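Local structure of phosphotriesterase, putative (Deinococcus radiodurans, 4J35) at residues A[17-22]-A[261-266]; A[224-229]-A[257-262]. The protein probably hydrolyses lactones as a two-metal enzyme of the phosphotriesterase family, and is deposited here as a variant engineered toward organophosphate hydrolysis. The protein carries 7 engineered substitutions. All coordinates share one frame; numbering follows the deposited sequence.

Interaction 1 (A[17-22]-A[261-266]); sequences ATLPHE and LSHDSI. With CO (cobalt (II) ion), chain C.
Glu22 and the segment 261-266 meet through a fan of hydrogen bonds that grips both carboxylate oxygens. Glu22 OE2 takes three. Ser262 OG reaches it at 2.6 Å on the anti side and the backbone N of His263 at 2.8 Å on the syn side, each donor tilted 29° from the carboxylate plane. The third comes from above that plane, His263 ND1 lying 2.9 Å from Glu22 OE2, with carboxylate and imidazole turned 58° apart. Glu22 OE1 accepts both OG and N of Ser265. A glutamate suits this buried place because its chain, bent at chi2 (-68°), carries two acceptors back to the segment. A glutamine here would probably leave one of the clustered donors without an acceptor and let the loop beside the metal shift. Ser262 OG also receives the backbone N of His21 (3.1 Å), and His21 O accepts Asp264 N, so both the N and the O of His21 are bonded to the segment.

Metal coordination is the second tie. His21 NE2 binds a cobalt ion at 2.1 Å and Asp264 OD1 binds it at 2.2 Å; the two side chains run side by side with their planes nearly perpendicular. His23 and Lys143 complete its protein ligands, and Arg228 is the second partner of the Asp264 carboxylate.

The apolar share is smaller: Leu19 CD2 reaches His263 CE1 at 3.7 Å. Separately, the Pro20 ring packs through CD on the carbonyl oxygen of Leu261.

Strand 17-26 lies beside strand 61-66, helix 307-322 packs on Pro20 and Leu261, and helix 291-303 approaches His263, whose NE2 bonds to Ile292 N.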
ATOM      1  N   ALA A  17       3.841  13.136   8.722  1.00 36.59           N
ATOM      2  CA  ALA A  17       3.426  13.046   7.337  1.00 35.61           C
ATOM      3  C   ALA A  17       3.800  11.633   6.847  1.00 33.93           C
ATOM      4  O   ALA A  17       4.937  11.188   7.032  1.00 39.69           O
ATOM      5  CB  ALA A  17       4.145  14.115   6.522  1.00 36.64           C
ATOM      6  N   THR A  18       2.852  10.960   6.211  1.00 34.99           N
ATOM      7  CA  THR A  18       2.977   9.547   5.848  1.00 32.01           C
ATOM      8  C   THR A  18       2.656   9.298   4.389  1.00 28.25           C
ATOM      9  O   THR A  18       1.731   9.907   3.796  1.00 33.90           O
ATOM     10  CB  THR A  18       2.019   8.676   6.758  1.00 31.25           C
ATOM     11  OG1 THR A  18       2.391   8.848   8.126  1.00 33.55           O
ATOM     12  CG2 THR A  18       2.093   7.206   6.412  1.00 32.11           C
ATOM     13  N   LEU A  19       3.456   8.423   3.769  1.00 27.71           N
ATOM     14  CA  LEU A  19       3.117   7.843   2.484  1.00 24.99           C
ATOM     15  C   LEU A  19       2.599   6.464   2.812  1.00 32.50           C
ATOM     16  O   LEU A  19       3.343   5.586   3.274  1.00 31.98           O
ATOM     17  CB  LEU A  19       4.361   7.687   1.579  1.00 30.33           C
ATOM     18  CG  LEU A  19       4.922   9.007   1.087  1.00 31.11           C
ATOM     19  CD1 LEU A  19       6.209   8.671   0.282  1.00 29.87           C
ATOM     20  CD2 LEU A  19       3.961   9.797   0.194  1.00 28.52           C
ATOM     21  N   PRO A  20       1.310   6.251   2.572  1.00 29.57           N
ATOM     22  CA  PRO A  20       0.658   5.020   3.032  1.00 31.46           C
ATOM     23  C   PRO A  20       0.697   3.791   2.088  1.00 30.53           C
ATOM     24  O   PRO A  20       0.125   2.746   2.406  1.00 29.86           O
ATOM     25  CB  PRO A  20      -0.793   5.497   3.272  1.00 32.42           C
ATOM     26  CG  PRO A  20      -1.029   6.433   2.146  1.00 29.80           C
ATOM     27  CD  PRO A  20       0.346   7.203   1.985  1.00 29.59           C
ATOM     28  N   HIS A  21       1.393   3.877   0.943  1.00 26.58           N
ATOM     29  CA  HIS A  21       1.497   2.725   0.058  1.00 24.13           C
ATOM     30  C   HIS A  21       2.712   2.905  -0.847  1.00 25.62           C
ATOM     31  O   HIS A  21       2.606   3.579  -1.862  1.00 25.48           O
ATOM     32  CB  HIS A  21       0.285   2.541  -0.849  1.00 28.33           C
ATOM     33  CG  HIS A  21       0.272   1.242  -1.587  1.00 28.48           C
ATOM     34  ND1 HIS A  21      -0.801   0.363  -1.548  1.00 24.68           N
ATOM     35  CD2 HIS A  21       1.179   0.660  -2.408  1.00 22.96           C
ATOM     36  CE1 HIS A  21      -0.535  -0.689  -2.295  1.00 28.29           C
ATOM     37  NE2 HIS A  21       0.642  -0.494  -2.876  1.00 25.90           N
ATOM     38  N   GLU A  22       3.778   2.213  -0.483  1.00 26.92           N
ATOM     39  CA  GLU A  22       5.045   2.248  -1.242  1.00 24.83           C
ATOM     40  C   GLU A  22       5.716   0.888  -1.117  1.00 28.56           C
ATOM     41  O   GLU A  22       5.323   0.070  -0.301  1.00 26.35           O
ATOM     42  CB  GLU A  22       5.955   3.336  -0.649  1.00 24.04           C
ATOM     43  CG  GLU A  22       5.389   4.752  -0.482  1.00 24.39           C
ATOM     44  CD  GLU A  22       5.107   5.464  -1.797  1.00 27.64           C
ATOM     45  OE1 GLU A  22       5.805   5.113  -2.807  1.00 34.87           O
ATOM     46  OE2 GLU A  22       4.218   6.372  -1.802  1.00 28.84           O
ATOM     47  N   LEU A 261      -2.913   9.741  -0.100  1.00 31.95           N
ATOM     48  CA  LEU A 261      -2.082   9.998  -1.295  1.00 33.76           C
ATOM     49  C   LEU A 261      -0.766   9.223  -1.233  1.00 31.72           C
ATOM     50  O   LEU A 261      -0.086   9.256  -0.228  1.00 34.75           O
ATOM     51  CB  LEU A 261      -1.746  11.487  -1.394  1.00 34.42           C
ATOM     52  CG  LEU A 261      -2.899  12.494  -1.386  1.00 32.77           C
ATOM     53  CD1 LEU A 261      -2.312  13.926  -1.279  1.00 41.05           C
ATOM     54  CD2 LEU A 261      -3.772  12.379  -2.619  1.00 35.13           C
ATOM     55  N   SER A 262      -0.428   8.499  -2.300  1.00 34.08           N
ATOM     56  CA  SER A 262       0.868   7.794  -2.352  1.00 31.38           C
ATOM     57  C   SER A 262       1.283   7.524  -3.783  1.00 31.32           C
ATOM     58  O   SER A 262       0.567   7.914  -4.707  1.00 32.61           O
ATOM     59  CB  SER A 262       0.831   6.502  -1.575  1.00 35.82           C
ATOM     60  OG  SER A 262       1.903   6.465  -0.674  1.00 31.14           O
ATOM     61  N   HIS A 263       2.457   6.894  -3.950  1.00 33.05           N
ATOM     62  CA  HIS A 263       2.993   6.616  -5.274  1.00 31.15           C
ATOM     63  C   HIS A 263       2.991   5.155  -5.732  1.00 31.08           C
ATOM     64  O   HIS A 263       3.109   4.897  -6.948  1.00 32.47           O
ATOM     65  CB  HIS A 263       4.467   7.101  -5.374  1.00 31.21           C
ATOM     66  CG  HIS A 263       4.702   8.454  -4.790  1.00 31.45           C
ATOM     67  ND1 HIS A 263       4.978   8.658  -3.455  1.00 32.00           N
ATOM     68  CD2 HIS A 263       4.756   9.671  -5.378  1.00 35.50           C
ATOM     69  CE1 HIS A 263       5.208   9.948  -3.250  1.00 35.20           C
ATOM     70  NE2 HIS A 263       5.074  10.579  -4.401  1.00 31.86           N
ATOM     71  N   ASP A 264       2.980   4.207  -4.793  1.00 30.74           N
ATOM     72  CA  ASP A 264       3.163   2.794  -5.134  1.00 30.53           C
ATOM     73  C   ASP A 264       4.522   2.604  -5.840  1.00 31.47           C
ATOM     74  O   ASP A 264       4.680   1.758  -6.713  1.00 32.04           O
ATOM     75  CB  ASP A 264       2.044   2.329  -6.040  1.00 30.52           C
ATOM     76  CG  ASP A 264       1.914   0.802  -6.092  1.00 30.32           C
ATOM     77  OD1 ASP A 264       2.479   0.081  -5.249  1.00 31.12           O
ATOM     78  OD2 ASP A 264       1.259   0.345  -7.030  1.00 31.65           O
ATOM     79  N   SER A 265       5.489   3.388  -5.404  1.00 30.59           N
ATOM     80  CA  SER A 265       6.821   3.391  -6.049  1.00 30.61           C
ATOM     81  C   SER A 265       7.614   2.171  -5.611  1.00 33.63           C
ATOM     82  O   SER A 265       7.322   1.559  -4.583  1.00 30.72           O
ATOM     83  CB  SER A 265       7.536   4.699  -5.707  1.00 30.80           C
ATOM     84  OG  SER A 265       7.943   4.774  -4.346  1.00 30.79           O
ATOM     85  N   ILE A 266       8.620   1.787  -6.397  1.00 30.39           N
ATOM     86  CA  ILE A 266       9.458   0.666  -6.006  1.00 30.53           C
ATOM     87  C   ILE A 266      10.870   1.250  -5.892  1.00 35.94           C
ATOM     88  O   ILE A 266      11.403   1.736  -6.887  1.00 30.93           O
ATOM     89  CB  ILE A 266       9.430  -0.442  -7.075  1.00 33.07           C
ATOM     90  CG1 ILE A 266       8.077  -1.176  -7.072  1.00 32.45           C
ATOM     91  CG2 ILE A 266      10.587  -1.409  -6.882  1.00 30.05           C
ATOM     92  CD1 ILE A 266       7.917  -2.034  -8.338  1.00 41.01           C
TER
HETATM   93 CO    CO C 402       1.725  -1.740  -4.247  1.00 27.94          CO
HETATM   94  O   HOH W   1       0.567  11.070   1.976  1.00 29.29           O

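Interaction 2 (A[224-229]-A[257-262]); sequences IAFDRI and DRLLLS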
ATOM      1  N   ILE A 224      -9.981   6.009   1.030  1.00 32.77           N
ATOM      2  CA  ILE A 224      -9.569   5.559  -0.269  1.00 30.29           C
ATOM      3  C   ILE A 224      -8.275   6.259  -0.567  1.00 29.20           C
ATOM      4  O   ILE A 224      -8.104   7.388  -0.121  1.00 32.54           O
ATOM      5  CB  ILE A 224     -10.616   5.867  -1.346  1.00 30.32           C
ATOM      6  CG1 ILE A 224     -10.922   7.331  -1.448  1.00 31.93           C
ATOM      7  CG2 ILE A 224     -11.927   5.134  -0.989  1.00 34.52           C
ATOM      8  CD1 ILE A 224     -11.720   7.696  -2.732  1.00 32.26           C
ATOM      9  N   ALA A 225      -7.414   5.554  -1.280  1.00 30.08           N
ATOM     10  CA  ALA A 225      -6.085   6.122  -1.613  1.00 28.45           C
ATOM     11  C   ALA A 225      -5.938   6.267  -3.098  1.00 29.06           C
ATOM     12  O   ALA A 225      -6.164   5.327  -3.860  1.00 33.05           O
ATOM     13  CB  ALA A 225      -5.036   5.220  -1.111  1.00 29.01           C
ATOM     14  N   PHE A 226      -5.464   7.449  -3.486  1.00 35.13           N
ATOM     15  CA  PHE A 226      -4.956   7.726  -4.805  1.00 33.36           C
ATOM     16  C   PHE A 226      -3.472   7.445  -4.615  1.00 31.07           C
ATOM     17  O   PHE A 226      -2.712   8.343  -4.219  1.00 32.80           O
ATOM     18  CB  PHE A 226      -5.220   9.207  -5.135  1.00 37.13           C
ATOM     19  CG  PHE A 226      -6.671   9.511  -5.470  1.00 36.37           C
ATOM     20  CD1 PHE A 226      -7.680   9.312  -4.549  1.00 38.20           C
ATOM     21  CD2 PHE A 226      -7.002  10.003  -6.720  1.00 39.20           C
ATOM     22  CE1 PHE A 226      -8.978   9.606  -4.878  1.00 36.38           C
ATOM     23  CE2 PHE A 226      -8.276  10.282  -7.055  1.00 42.74           C
ATOM     24  CZ  PHE A 226      -9.288  10.075  -6.136  1.00 39.52           C
ATOM     25  N   ASP A 227      -3.069   6.185  -4.798  1.00 31.29           N
ATOM     26  CA  ASP A 227      -1.759   5.790  -4.334  1.00 35.47           C
ATOM     27  C   ASP A 227      -0.791   5.315  -5.421  1.00 32.76           C
ATOM     28  O   ASP A 227       0.217   4.698  -5.097  1.00 30.90           O
ATOM     29  CB  ASP A 227      -1.870   4.757  -3.232  1.00 31.62           C
ATOM     30  CG  ASP A 227      -2.704   3.549  -3.645  1.00 41.92           C
ATOM     31  OD1 ASP A 227      -2.942   3.375  -4.850  1.00 36.05           O
ATOM     32  OD2 ASP A 227      -3.159   2.801  -2.757  1.00 33.32           O
ATOM     33  N   ARG A 228      -1.094   5.604  -6.683  1.00 33.66           N
ATOM     34  CA  ARG A 228      -0.119   5.353  -7.765  1.00 31.13           C
ATOM     35  C   ARG A 228       0.194   6.668  -8.500  1.00 37.10           C
ATOM     36  O   ARG A 228       0.408   6.693  -9.723  1.00 36.68           O
ATOM     37  CB  ARG A 228      -0.644   4.288  -8.726  1.00 37.68           C
ATOM     38  CG  ARG A 228      -1.318   3.121  -7.985  1.00 38.65           C
ATOM     39  CD  ARG A 228      -1.687   1.990  -8.890  1.00 37.82           C
ATOM     40  NE  ARG A 228      -0.549   1.126  -9.154  1.00 42.45           N
ATOM     41  CZ  ARG A 228      -0.589   0.065  -9.949  1.00 70.50           C
ATOM     42  NH1 ARG A 228      -1.734  -0.299 -10.525  1.00 65.20           N
ATOM     43  NH2 ARG A 228       0.517  -0.645 -10.150  1.00 64.02           N
ATOM     44  N   ILE A 229       0.211   7.754  -7.738  1.00 34.63           N
ATOM     45  CA  ILE A 229       0.416   9.084  -8.300  1.00 31.79           C
ATOM     46  C   ILE A 229       1.825   9.105  -8.893  1.00 36.83           C
ATOM     47  O   ILE A 229       2.781   8.738  -8.230  1.00 33.27           O
ATOM     48  CB  ILE A 229       0.262  10.207  -7.255  1.00 31.96           C
ATOM     49  CG1 ILE A 229      -1.189  10.198  -6.686  1.00 31.99           C
ATOM     50  CG2 ILE A 229       0.541  11.572  -7.869  1.00 37.74           C
ATOM     51  CD1 ILE A 229      -1.417  11.182  -5.564  1.00 34.56           C
ATOM     52  N   ASP A 257     -11.178  14.015   4.911  1.00 37.41           N
ATOM     53  CA  ASP A 257     -10.726  13.140   5.992  1.00 35.54           C
ATOM     54  C   ASP A 257     -10.864  11.646   5.618  1.00 33.25           C
ATOM     55  O   ASP A 257     -10.636  10.790   6.452  1.00 33.13           O
ATOM     56  CB  ASP A 257     -11.393  13.440   7.343  1.00 51.55           C
ATOM     57  CG  ASP A 257     -12.882  13.273   7.303  1.00 60.76           C
ATOM     58  OD1 ASP A 257     -13.396  13.126   6.170  1.00 52.96           O
ATOM     59  OD2 ASP A 257     -13.536  13.312   8.382  1.00 84.72           O
ATOM     60  N   ARG A 258     -11.214  11.357   4.371  1.00 33.12           N
ATOM     61  CA  ARG A 258     -11.201   9.980   3.880  1.00 32.80           C
ATOM     62  C   ARG A 258     -10.318   9.729   2.648  1.00 33.27           C
ATOM     63  O   ARG A 258     -10.395   8.657   2.050  1.00 33.36           O
ATOM     64  CB  ARG A 258     -12.617   9.540   3.553  1.00 37.00           C
ATOM     65  CG  ARG A 258     -13.569   9.746   4.737  1.00 38.65           C
ATOM     66  CD  ARG A 258     -13.339   8.710   5.817  1.00 44.14           C
ATOM     67  NE  ARG A 258     -13.810   9.162   7.130  1.00 54.93           N
ATOM     68  CZ  ARG A 258     -15.039   8.973   7.608  1.00 54.77           C
ATOM     69  NH1 ARG A 258     -15.957   8.322   6.899  1.00 38.95           N
ATOM     70  NH2 ARG A 258     -15.354   9.433   8.811  1.00 37.84           N
ATOM     71  N   LEU A 259      -9.478  10.716   2.286  1.00 36.14           N
ATOM     72  CA  LEU A 259      -8.627  10.601   1.101  1.00 34.09           C
ATOM     73  C   LEU A 259      -7.158  10.547   1.497  1.00 33.08           C
ATOM     74  O   LEU A 259      -6.716  11.339   2.347  1.00 35.16           O
ATOM     75  CB  LEU A 259      -8.807  11.818   0.181  1.00 38.87           C
ATOM     76  CG  LEU A 259     -10.235  12.112  -0.305  1.00 39.91           C
ATOM     77  CD1 LEU A 259     -10.288  13.492  -0.919  1.00 44.70           C
ATOM     78  CD2 LEU A 259     -10.722  11.043  -1.306  1.00 37.49           C
ATOM     79  N   LEU A 260      -6.415   9.621   0.887  1.00 32.17           N
ATOM     80  CA  LEU A 260      -4.982   9.524   1.129  1.00 32.57           C
ATOM     81  C   LEU A 260      -4.216   9.492  -0.187  1.00 36.89           C
ATOM     82  O   LEU A 260      -4.781   9.246  -1.238  1.00 31.93           O
ATOM     83  CB  LEU A 260      -4.655   8.293   1.972  1.00 34.42           C
ATOM     84  CG  LEU A 260      -5.150   8.415   3.412  1.00 37.76           C
ATOM     85  CD1 LEU A 260      -6.551   7.759   3.570  1.00 31.97           C
ATOM     86  CD2 LEU A 260      -4.144   7.805   4.363  1.00 33.36           C
ATOM     87  N   LEU A 261      -2.913   9.741  -0.100  1.00 31.95           N
ATOM     88  CA  LEU A 261      -2.082   9.998  -1.295  1.00 33.76           C
ATOM     89  C   LEU A 261      -0.766   9.223  -1.233  1.00 31.72           C
ATOM     90  O   LEU A 261      -0.086   9.256  -0.228  1.00 34.75           O
ATOM     91  CB  LEU A 261      -1.746  11.487  -1.394  1.00 34.42           C
ATOM     92  CG  LEU A 261      -2.899  12.494  -1.386  1.00 32.77           C
ATOM     93  CD1 LEU A 261      -2.312  13.926  -1.279  1.00 41.05           C
ATOM     94  CD2 LEU A 261      -3.772  12.379  -2.619  1.00 35.13           C
ATOM     95  N   SER A 262      -0.428   8.499  -2.300  1.00 34.08           N
ATOM     96  CA  SER A 262       0.868   7.794  -2.352  1.00 31.38           C
ATOM     97  C   SER A 262       1.283   7.524  -3.783  1.00 31.32           C
ATOM     98  O   SER A 262       0.567   7.914  -4.707  1.00 32.61           O
ATOM     99  CB  SER A 262       0.831   6.502  -1.575  1.00 35.82           C
ATOM    100  OG  SER A 262       1.903   6.465  -0.674  1.00 31.14           O
TER
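The Phe226 ring and Leu259 meet obliquely, Phe226 CE1 standing 4.2 Å from Leu259 CD2, while the carbonyl oxygen of Leu260 lies at the ring's edge, near its plane. The ring of His214, in helix 211-218, also meets Phe226, the two planes about 20° apart. Ile224 runs alongside Leu259; its CG1, placed between backbone N and carbonyl carbon (chi1 58°), is thereby set 3.7 Å from Leu259 CD2. Branched and aromatic apolar residues suit this face of the sheet, where Leu261 CD2 also meets Ile229 CD1 at 4.0 Å. Ala225 and Leu260 point to the other face, the small alanine beside the larger leucine.

Strands 223-226 and 259-261, joined through helix 240-251, form a parallel beta-alpha-beta unit of the TIM barrel, their short segments 34° apart. Ile224 N bonds to Arg258 O, Leu260 N to Ile224 O, and Phe226 N to Leu260 O, the alternation of a parallel ladder. The ladder runs on one step, Ser262 N donating to Phe226 O at 3.0 Å.

The chain then curls round Ser262 O, which accepts Ile229 N at 3.1 Å. Asp227 CB packs on Ser262 CB at 3.6 Å; a short side chain on each residue permits this close passage, and Asp227 OD1 is hydrogen-bonded to ND1 of the metal ligand His204.

Interactions 1 and 2 have centres 8 Å apart and share Leu261 and Ser262. Along the chain, 17-22 comes first, then 224-229, and the two contacts finish together on 257-266. Strand 259-261 pairs with strand 223-226 in interaction 2, and the loop after it reaches strand 17-26 in interaction 1, consistent with closure of the TIM barrel, where the chain's last barrel strand comes back beside the first. The contacts also touch directly: Arg228 NE forms a salt bridge with Asp264 OD2 at 2.9 Å, and Asp227 O packs against Asp264 CB. His21, at the corner in strand 17-26, and Asp264, in the loop after strand 259-261, thus meet at the metal with second-shell Asp227 and Arg228.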